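Giardin subunit alpha-1 (Giardia intestinalis, PDB 4EVF) probably binds calcium and acidic phospholipids such as phosphatidylserine as an annexin, and is involved in the parasite's attachment to the intestinal mucosa and in remodelling of its cytoskeleton. Local coordinates at residues Ser154-Phe166 / Pro188-Ile201. Residues are numbered along the deposited sequence; the frame is centred on the assembly and turned at random.
Sequences SPEDEAQRLDQAF and PIAEAFKAQNGKSI
Within the predicted third annexin repeat of this all-helical protein, helix 155-167 packs across residues 188-196 of helix 183-196 by reciprocal knobs-into-holes, Ala-159 and Phe-193 each filling a hole in the other helix. The axes of 155-166 and 188-196 approach to 8.0 Å at a crossing angle of -66°. Ala-159 sits among Ile-189, Ala-192, Phe-193 and Gln-196, and its CB lies 3.5 Å from the backbone N of Phe-193; the small methyl lets the two backbones come this close. In return the Phe-193 side chain, with CG anti to the backbone N (chi1 -163°), reaches along helix 155-167 between Ala-159, Leu-162, Asp-163 and Phe-166. The edge of its ring is set against the backbone, CE2 standing 3.4 Å from Asp-163 N. Its two faces are also covered: OD1 of Asn-197 lies over the ring centre, whereas CG1 of Ile-201 meets the opposite face nearer the rim. Leu-162 CD1 touches both Phe-193 CE2 and Ile-201 CD1, extending the apolar layer toward Phe-166, which also packs on helix 201-208. At the other end, Ile-189 CD1 rests 3.5 Å from Glu-158 CG. The bend of the Glu-158 chain at chi2 leads its carboxylate away from the isoleucine to a salt bridge with Arg-151 and a hydrogen bond from Gly-153 N. Pro-155 CG meets Pro-188 CB nearby. Just beyond helix 183-196, the Asn-197 amide stacks on the Asp-163 carboxylate, the planes 17° apart and Asp-163 OD1 3.5 Å from Asn-197 CG.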
ATOM      1  N   SER A 154     -14.048 -26.825  -2.010  1.00 33.30           N
ATOM      2  CA  SER A 154     -14.927 -25.769  -2.491  1.00 33.23           C
ATOM      3  C   SER A 154     -14.899 -24.609  -1.500  1.00 31.58           C
ATOM      4  O   SER A 154     -14.381 -24.761  -0.398  1.00 28.76           O
ATOM      5  CB  SER A 154     -16.344 -26.302  -2.555  1.00 31.89           C
ATOM      6  OG  SER A 154     -16.782 -26.608  -1.243  1.00 29.72           O
ATOM      7  N   PRO A 155     -15.462 -23.451  -1.888  1.00 29.75           N
ATOM      8  CA  PRO A 155     -15.578 -22.276  -1.011  1.00 25.37           C
ATOM      9  C   PRO A 155     -16.282 -22.553   0.331  1.00 30.44           C
ATOM     10  O   PRO A 155     -15.852 -22.033   1.365  1.00 25.46           O
ATOM     11  CB  PRO A 155     -16.401 -21.301  -1.850  1.00 24.36           C
ATOM     12  CG  PRO A 155     -16.045 -21.650  -3.265  1.00 27.83           C
ATOM     13  CD  PRO A 155     -15.825 -23.137  -3.282  1.00 27.77           C
ATOM     14  N   GLU A 156     -17.340 -23.359   0.307  1.00 30.17           N
ATOM     15  CA  GLU A 156     -18.100 -23.698   1.512  1.00 30.18           C
ATOM     16  C   GLU A 156     -17.361 -24.666   2.431  1.00 30.92           C
ATOM     17  O   GLU A 156     -17.452 -24.569   3.658  1.00 26.99           O
ATOM     18  CB  GLU A 156     -19.454 -24.292   1.130  1.00 32.81           C
ATOM     19  CG  GLU A 156     -20.281 -23.410   0.210  1.00 35.49           C
ATOM     20  CD  GLU A 156     -19.812 -23.437  -1.243  1.00 35.50           C
ATOM     21  OE1 GLU A 156     -19.040 -24.349  -1.622  1.00 36.31           O
ATOM     22  OE2 GLU A 156     -20.213 -22.533  -2.006  1.00 35.28           O
ATOM     23  N   ASP A 157     -16.646 -25.616   1.840  1.00 29.27           N
ATOM     24  CA  ASP A 157     -15.875 -26.569   2.627  1.00 31.26           C
ATOM     25  C   ASP A 157     -14.687 -25.855   3.256  1.00 27.75           C
ATOM     26  O   ASP A 157     -14.304 -26.122   4.397  1.00 25.53           O
ATOM     27  CB  ASP A 157     -15.395 -27.735   1.754  1.00 30.59           C
ATOM     28  CG  ASP A 157     -16.521 -28.695   1.383  1.00 35.33           C
ATOM     29  OD1 ASP A 157     -17.585 -28.679   2.049  1.00 33.46           O
ATOM     30  OD2 ASP A 157     -16.335 -29.478   0.429  1.00 39.30           O
ATOM     31  N   GLU A 158     -14.120 -24.927   2.497  1.00 27.22           N
ATOM     32  CA  GLU A 158     -12.945 -24.195   2.926  1.00 28.81           C
ATOM     33  C   GLU A 158     -13.308 -23.226   4.052  1.00 28.59           C
ATOM     34  O   GLU A 158     -12.545 -23.056   5.008  1.00 25.09           O
ATOM     35  CB  GLU A 158     -12.337 -23.455   1.733  1.00 34.07           C
ATOM     36  CG  GLU A 158     -10.823 -23.308   1.787  1.00 35.06           C
ATOM     37  CD  GLU A 158     -10.093 -24.633   1.799  1.00 32.84           C
ATOM     38  OE1 GLU A 158     -10.397 -25.508   0.968  1.00 34.67           O
ATOM     39  OE2 GLU A 158      -9.199 -24.793   2.648  1.00 34.50           O
ATOM     40  N   ALA A 159     -14.477 -22.601   3.935  1.00 26.12           N
ATOM     41  CA  ALA A 159     -14.965 -21.715   4.980  1.00 27.22           C
ATOM     42  C   ALA A 159     -15.221 -22.480   6.285  1.00 28.28           C
ATOM     43  O   ALA A 159     -14.938 -21.974   7.370  1.00 28.38           O
ATOM     44  CB  ALA A 159     -16.215 -20.992   4.526  1.00 26.10           C
ATOM     45  N   GLN A 160     -15.750 -23.698   6.180  1.00 26.28           N
ATOM     46  CA  GLN A 160     -15.973 -24.543   7.364  1.00 27.35           C
ATOM     47  C   GLN A 160     -14.668 -24.931   8.067  1.00 27.47           C
ATOM     48  O   GLN A 160     -14.558 -24.790   9.283  1.00 26.17           O
ATOM     49  CB  GLN A 160     -16.797 -25.789   7.004  1.00 32.21           C
ATOM     50  CG  GLN A 160     -16.857 -26.869   8.098  1.00 32.93           C
ATOM     51  CD  GLN A 160     -17.741 -26.492   9.295  1.00 40.33           C
ATOM     52  OE1 GLN A 160     -17.930 -25.313   9.613  1.00 40.70           O
ATOM     53  NE2 GLN A 160     -18.287 -27.505   9.957  1.00 40.87           N
ATOM     54  N   ARG A 161     -13.680 -25.410   7.311  1.00 24.90           N
ATOM     55  CA  ARG A 161     -12.357 -25.692   7.883  1.00 29.93           C
ATOM     56  C   ARG A 161     -11.751 -24.434   8.518  1.00 25.26           C
ATOM     57  O   ARG A 161     -11.107 -24.504   9.565  1.00 30.59           O
ATOM     58  CB  ARG A 161     -11.384 -26.254   6.834  1.00 25.63           C
ATOM     59  CG  ARG A 161     -11.800 -27.579   6.204  1.00 28.71           C
ATOM     60  CD  ARG A 161     -10.646 -28.199   5.400  1.00 30.37           C
ATOM     61  NE  ARG A 161     -10.958 -28.403   3.983  1.00 39.87           N
ATOM     62  CZ  ARG A 161     -11.709 -29.396   3.510  1.00 40.88           C
ATOM     63  NH1 ARG A 161     -12.257 -30.278   4.342  1.00 39.42           N
ATOM     64  NH2 ARG A 161     -11.919 -29.508   2.201  1.00 44.21           N
ATOM     65  N   LEU A 162     -11.954 -23.292   7.868  1.00 24.09           N
ATOM     66  CA  LEU A 162     -11.425 -22.017   8.354  1.00 25.47           C
ATOM     67  C   LEU A 162     -12.090 -21.681   9.685  1.00 26.05           C
ATOM     68  O   LEU A 162     -11.413 -21.395  10.671  1.00 24.59           O
ATOM     69  CB  LEU A 162     -11.689 -20.900   7.334  1.00 24.36           C
ATOM     70  CG  LEU A 162     -10.636 -19.810   7.068  1.00 28.06           C
ATOM     71  CD1 LEU A 162     -11.271 -18.417   6.931  1.00 18.69           C
ATOM     72  CD2 LEU A 162      -9.535 -19.795   8.122  1.00 18.60           C
ATOM     73  N   ASP A 163     -13.418 -21.721   9.695  1.00 24.55           N
ATOM     74  CA  ASP A 163     -14.207 -21.505  10.911  1.00 26.70           C
ATOM     75  C   ASP A 163     -13.784 -22.421  12.056  1.00 30.38           C
ATOM     76  O   ASP A 163     -13.694 -21.989  13.205  1.00 30.33           O
ATOM     77  CB  ASP A 163     -15.698 -21.704  10.616  1.00 27.17           C
ATOM     78  CG  ASP A 163     -16.561 -21.655  11.872  1.00 31.87           C
ATOM     79  OD1 ASP A 163     -16.964 -20.546  12.283  1.00 27.92           O
ATOM     80  OD2 ASP A 163     -16.850 -22.730  12.437  1.00 34.93           O
ATOM     81  N   GLN A 164     -13.541 -23.690  11.745  1.00 28.24           N
ATOM     82  CA  GLN A 164     -13.111 -24.641  12.758  1.00 32.42           C
ATOM     83  C   GLN A 164     -11.727 -24.254  13.269  1.00 29.71           C
ATOM     84  O   GLN A 164     -11.452 -24.340  14.463  1.00 26.49           O
ATOM     85  CB  GLN A 164     -13.130 -26.074  12.211  1.00 32.31           C
ATOM     86  CG  GLN A 164     -14.526 -26.585  11.862  1.00 31.85           C
ATOM     87  CD  GLN A 164     -14.508 -27.929  11.141  1.00 41.49           C
ATOM     88  OE1 GLN A 164     -13.560 -28.247  10.411  1.00 43.47           O
ATOM     89  NE2 GLN A 164     -15.558 -28.719  11.337  1.00 39.90           N
ATOM     90  N   ALA A 165     -10.861 -23.803  12.367  1.00 28.53           N
ATOM     91  CA  ALA A 165      -9.541 -23.321  12.770  1.00 26.19           C
ATOM     92  C   ALA A 165      -9.631 -22.132  13.736  1.00 29.43           C
ATOM     93  O   ALA A 165      -8.909 -22.085  14.735  1.00 28.69           O
ATOM     94  CB  ALA A 165      -8.707 -22.957  11.554  1.00 25.76           C
ATOM     95  N   PHE A 166     -10.505 -21.170  13.434  1.00 26.39           N
ATOM     96  CA  PHE A 166     -10.703 -20.026  14.327  1.00 27.53           C
ATOM     97  C   PHE A 166     -11.216 -20.505  15.689  1.00 31.45           C
ATOM     98  O   PHE A 166     -10.716 -20.093  16.745  1.00 24.61           O
ATOM     99  CB  PHE A 166     -11.697 -19.019  13.735  1.00 25.43           C
ATOM    100  CG  PHE A 166     -11.087 -18.055  12.748  1.00 27.29           C
ATOM    101  CD1 PHE A 166     -11.471 -18.067  11.412  1.00 21.92           C
ATOM    102  CD2 PHE A 166     -10.150 -17.119  13.159  1.00 23.49           C
ATOM    103  CE1 PHE A 166     -10.918 -17.175  10.503  1.00 21.43           C
ATOM    104  CE2 PHE A 166      -9.598 -16.229  12.259  1.00 20.30           C
ATOM    105  CZ  PHE A 166      -9.985 -16.252  10.928  1.00 18.64           C
ATOM    106  N   PRO A 188     -14.729 -15.823  -2.589  1.00 23.18           N
ATOM    107  CA  PRO A 188     -15.840 -16.773  -2.412  1.00 20.53           C
ATOM    108  C   PRO A 188     -15.835 -17.435  -1.027  1.00 23.89           C
ATOM    109  O   PRO A 188     -16.896 -17.694  -0.464  1.00 21.86           O
ATOM    110  CB  PRO A 188     -15.593 -17.825  -3.507  1.00 23.71           C
ATOM    111  CG  PRO A 188     -14.175 -17.572  -4.008  1.00 25.42           C
ATOM    112  CD  PRO A 188     -13.907 -16.124  -3.776  1.00 22.91           C
ATOM    113  N   ILE A 189     -14.651 -17.717  -0.499  1.00 20.99           N
ATOM    114  CA  ILE A 189     -14.530 -18.272   0.847  1.00 19.95           C
ATOM    115  C   ILE A 189     -15.088 -17.320   1.917  1.00 21.61           C
ATOM    116  O   ILE A 189     -15.796 -17.746   2.835  1.00 20.50           O
ATOM    117  CB  ILE A 189     -13.076 -18.651   1.156  1.00 19.79           C
ATOM    118  CG1 ILE A 189     -12.661 -19.811   0.242  1.00 19.19           C
ATOM    119  CG2 ILE A 189     -12.915 -19.041   2.651  1.00 20.38           C
ATOM    120  CD1 ILE A 189     -11.226 -20.192   0.317  1.00 18.44           C
ATOM    121  N   ALA A 190     -14.769 -16.036   1.796  1.00 23.04           N
ATOM    122  CA  ALA A 190     -15.226 -15.053   2.781  1.00 25.48           C
ATOM    123  C   ALA A 190     -16.736 -14.919   2.729  1.00 27.36           C
ATOM    124  O   ALA A 190     -17.387 -14.735   3.754  1.00 23.11           O
ATOM    125  CB  ALA A 190     -14.570 -13.702   2.550  1.00 20.96           C
ATOM    126  N   GLU A 191     -17.293 -15.006   1.522  1.00 25.90           N
ATOM    127  CA  GLU A 191     -18.732 -14.924   1.361  1.00 25.75           C
ATOM    128  C   GLU A 191     -19.429 -16.149   1.942  1.00 28.18           C
ATOM    129  O   GLU A 191     -20.468 -16.036   2.603  1.00 25.99           O
ATOM    130  CB  GLU A 191     -19.093 -14.761  -0.114  1.00 30.00           C
ATOM    131  CG  GLU A 191     -20.073 -13.633  -0.364  1.00 38.54           C
ATOM    132  CD  GLU A 191     -19.662 -12.769  -1.536  1.00 47.79           C
ATOM    133  OE1 GLU A 191     -19.483 -13.321  -2.648  1.00 47.97           O
ATOM    134  OE2 GLU A 191     -19.503 -11.541  -1.338  1.00 46.77           O
ATOM    135  N   ALA A 192     -18.863 -17.324   1.688  1.00 26.37           N
ATOM    136  CA  ALA A 192     -19.442 -18.549   2.213  1.00 26.33           C
ATOM    137  C   ALA A 192     -19.346 -18.537   3.736  1.00 27.99           C
ATOM    138  O   ALA A 192     -20.293 -18.914   4.431  1.00 26.32           O
ATOM    139  CB  ALA A 192     -18.744 -19.769   1.629  1.00 25.17           C
ATOM    140  N   PHE A 193     -18.205 -18.077   4.243  1.00 25.72           N
ATOM    141  CA  PHE A 193     -17.974 -17.968   5.685  1.00 24.75           C
ATOM    142  C   PHE A 193     -19.079 -17.158   6.356  1.00 24.41           C
ATOM    143  O   PHE A 193     -19.800 -17.647   7.222  1.00 25.18           O
ATOM    144  CB  PHE A 193     -16.636 -17.282   5.932  1.00 23.24           C
ATOM    145  CG  PHE A 193     -16.104 -17.471   7.320  1.00 22.63           C
ATOM    146  CD1 PHE A 193     -16.498 -16.630   8.350  1.00 23.76           C
ATOM    147  CD2 PHE A 193     -15.189 -18.479   7.591  1.00 23.16           C
ATOM    148  CE1 PHE A 193     -15.996 -16.799   9.624  1.00 24.18           C
ATOM    149  CE2 PHE A 193     -14.683 -18.652   8.861  1.00 25.02           C
ATOM    150  CZ  PHE A 193     -15.088 -17.816   9.878  1.00 26.25           C
ATOM    151  N   LYS A 194     -19.178 -15.902   5.941  1.00 25.36           N
ATOM    152  CA  LYS A 194     -20.241 -14.995   6.353  1.00 26.97           C
ATOM    153  C   LYS A 194     -21.626 -15.638   6.278  1.00 31.13           C
ATOM    154  O   LYS A 194     -22.392 -15.595   7.243  1.00 30.48           O
ATOM    155  CB  LYS A 194     -20.175 -13.715   5.506  1.00 30.71           C
ATOM    156  CG  LYS A 194     -21.470 -12.905   5.402  1.00 40.18           C
ATOM    157  CD  LYS A 194     -22.380 -13.380   4.250  1.00 36.71           C
ATOM    158  CE  LYS A 194     -21.744 -13.167   2.874  1.00 37.77           C
ATOM    159  NZ  LYS A 194     -22.485 -13.881   1.779  1.00 30.63           N
ATOM    160  N   ALA A 195     -21.949 -16.242   5.136  1.00 31.01           N
ATOM    161  CA  ALA A 195     -23.287 -16.802   4.948  1.00 31.66           C
ATOM    162  C   ALA A 195     -23.608 -17.952   5.898  1.00 29.48           C
ATOM    163  O   ALA A 195     -24.745 -18.087   6.348  1.00 31.46           O
ATOM    164  CB  ALA A 195     -23.504 -17.229   3.491  1.00 33.28           C
ATOM    165  N   GLN A 196     -22.621 -18.781   6.220  1.00 27.08           N
ATOM    166  CA  GLN A 196     -22.930 -19.994   6.976  1.00 27.82           C
ATOM    167  C   GLN A 196     -22.629 -19.928   8.473  1.00 27.41           C
ATOM    168  O   GLN A 196     -23.230 -20.657   9.252  1.00 28.05           O
ATOM    169  CB  GLN A 196     -22.287 -21.228   6.342  1.00 30.19           C
ATOM    170  CG  GLN A 196     -20.769 -21.196   6.254  1.00 32.00           C
ATOM    171  CD  GLN A 196     -20.226 -22.176   5.221  1.00 31.60           C
ATOM    172  OE1 GLN A 196     -19.376 -23.022   5.528  1.00 33.21           O
ATOM    173  NE2 GLN A 196     -20.705 -22.059   3.984  1.00 34.95           N
ATOM    174  N   ASN A 197     -21.714 -19.053   8.872  1.00 25.12           N
ATOM    175  CA  ASN A 197     -21.279 -19.013  10.264  1.00 24.35           C
ATOM    176  C   ASN A 197     -21.830 -17.803  10.989  1.00 23.80           C
ATOM    177  O   ASN A 197     -22.259 -16.843  10.356  1.00 25.08           O
ATOM    178  CB  ASN A 197     -19.757 -19.006  10.335  1.00 23.72           C
ATOM    179  CG  ASN A 197     -19.145 -20.188   9.617  1.00 26.36           C
ATOM    180  OD1 ASN A 197     -18.229 -20.033   8.803  1.00 26.27           O
ATOM    181  ND2 ASN A 197     -19.653 -21.377   9.906  1.00 21.66           N
ATOM    182  N   GLY A 198     -21.800 -17.843  12.313  1.00 24.24           N
ATOM    183  CA  GLY A 198     -22.301 -16.732  13.102  1.00 24.75           C
ATOM    184  C   GLY A 198     -21.559 -15.445  12.784  1.00 25.70           C
ATOM    185  O   GLY A 198     -22.170 -14.387  12.635  1.00 23.97           O
ATOM    186  N   LYS A 199     -20.237 -15.546  12.670  1.00 26.14           N
ATOM    187  CA  LYS A 199     -19.385 -14.395  12.413  1.00 24.34           C
ATOM    188  C   LYS A 199     -18.898 -14.370  10.982  1.00 24.60           C
ATOM    189  O   LYS A 199     -18.890 -15.391  10.305  1.00 27.03           O
ATOM    190  CB  LYS A 199     -18.167 -14.414  13.342  1.00 23.78           C
ATOM    191  CG  LYS A 199     -18.523 -14.205  14.795  1.00 27.11           C
ATOM    192  CD  LYS A 199     -17.345 -14.413  15.724  1.00 25.38           C
ATOM    193  CE  LYS A 199     -17.781 -14.187  17.167  1.00 31.00           C
ATOM    194  NZ  LYS A 199     -16.746 -14.632  18.148  1.00 35.89           N
ATOM    195  N   SER A 200     -18.488 -13.190  10.534  1.00 24.48           N
ATOM    196  CA  SER A 200     -17.724 -13.069   9.301  1.00 26.08           C
ATOM    197  C   SER A 200     -16.246 -13.300   9.633  1.00 26.31           C
ATOM    198  O   SER A 200     -15.855 -13.331  10.819  1.00 22.06           O
ATOM    199  CB  SER A 200     -17.889 -11.668   8.727  1.00 26.91           C
ATOM    200  OG  SER A 200     -17.291 -10.725   9.600  1.00 22.16           O
ATOM    201  N   ILE A 201     -15.418 -13.428   8.600  1.00 24.72           N
ATOM    202  CA  ILE A 201     -13.984 -13.611   8.818  1.00 24.67           C
ATOM    203  C   ILE A 201     -13.406 -12.465   9.666  1.00 24.97           C
ATOM    204  O   ILE A 201     -12.626 -12.709  10.594  1.00 22.88           O
ATOM    205  CB  ILE A 201     -13.183 -13.791   7.487  1.00 21.07           C
ATOM    206  CG1 ILE A 201     -13.761 -14.946   6.651  1.00 24.46           C
ATOM    207  CG2 ILE A 201     -11.738 -14.078   7.779  1.00 22.00           C
ATOM    208  CD1 ILE A 201     -12.887 -15.365   5.446  1.00 18.88           C
TER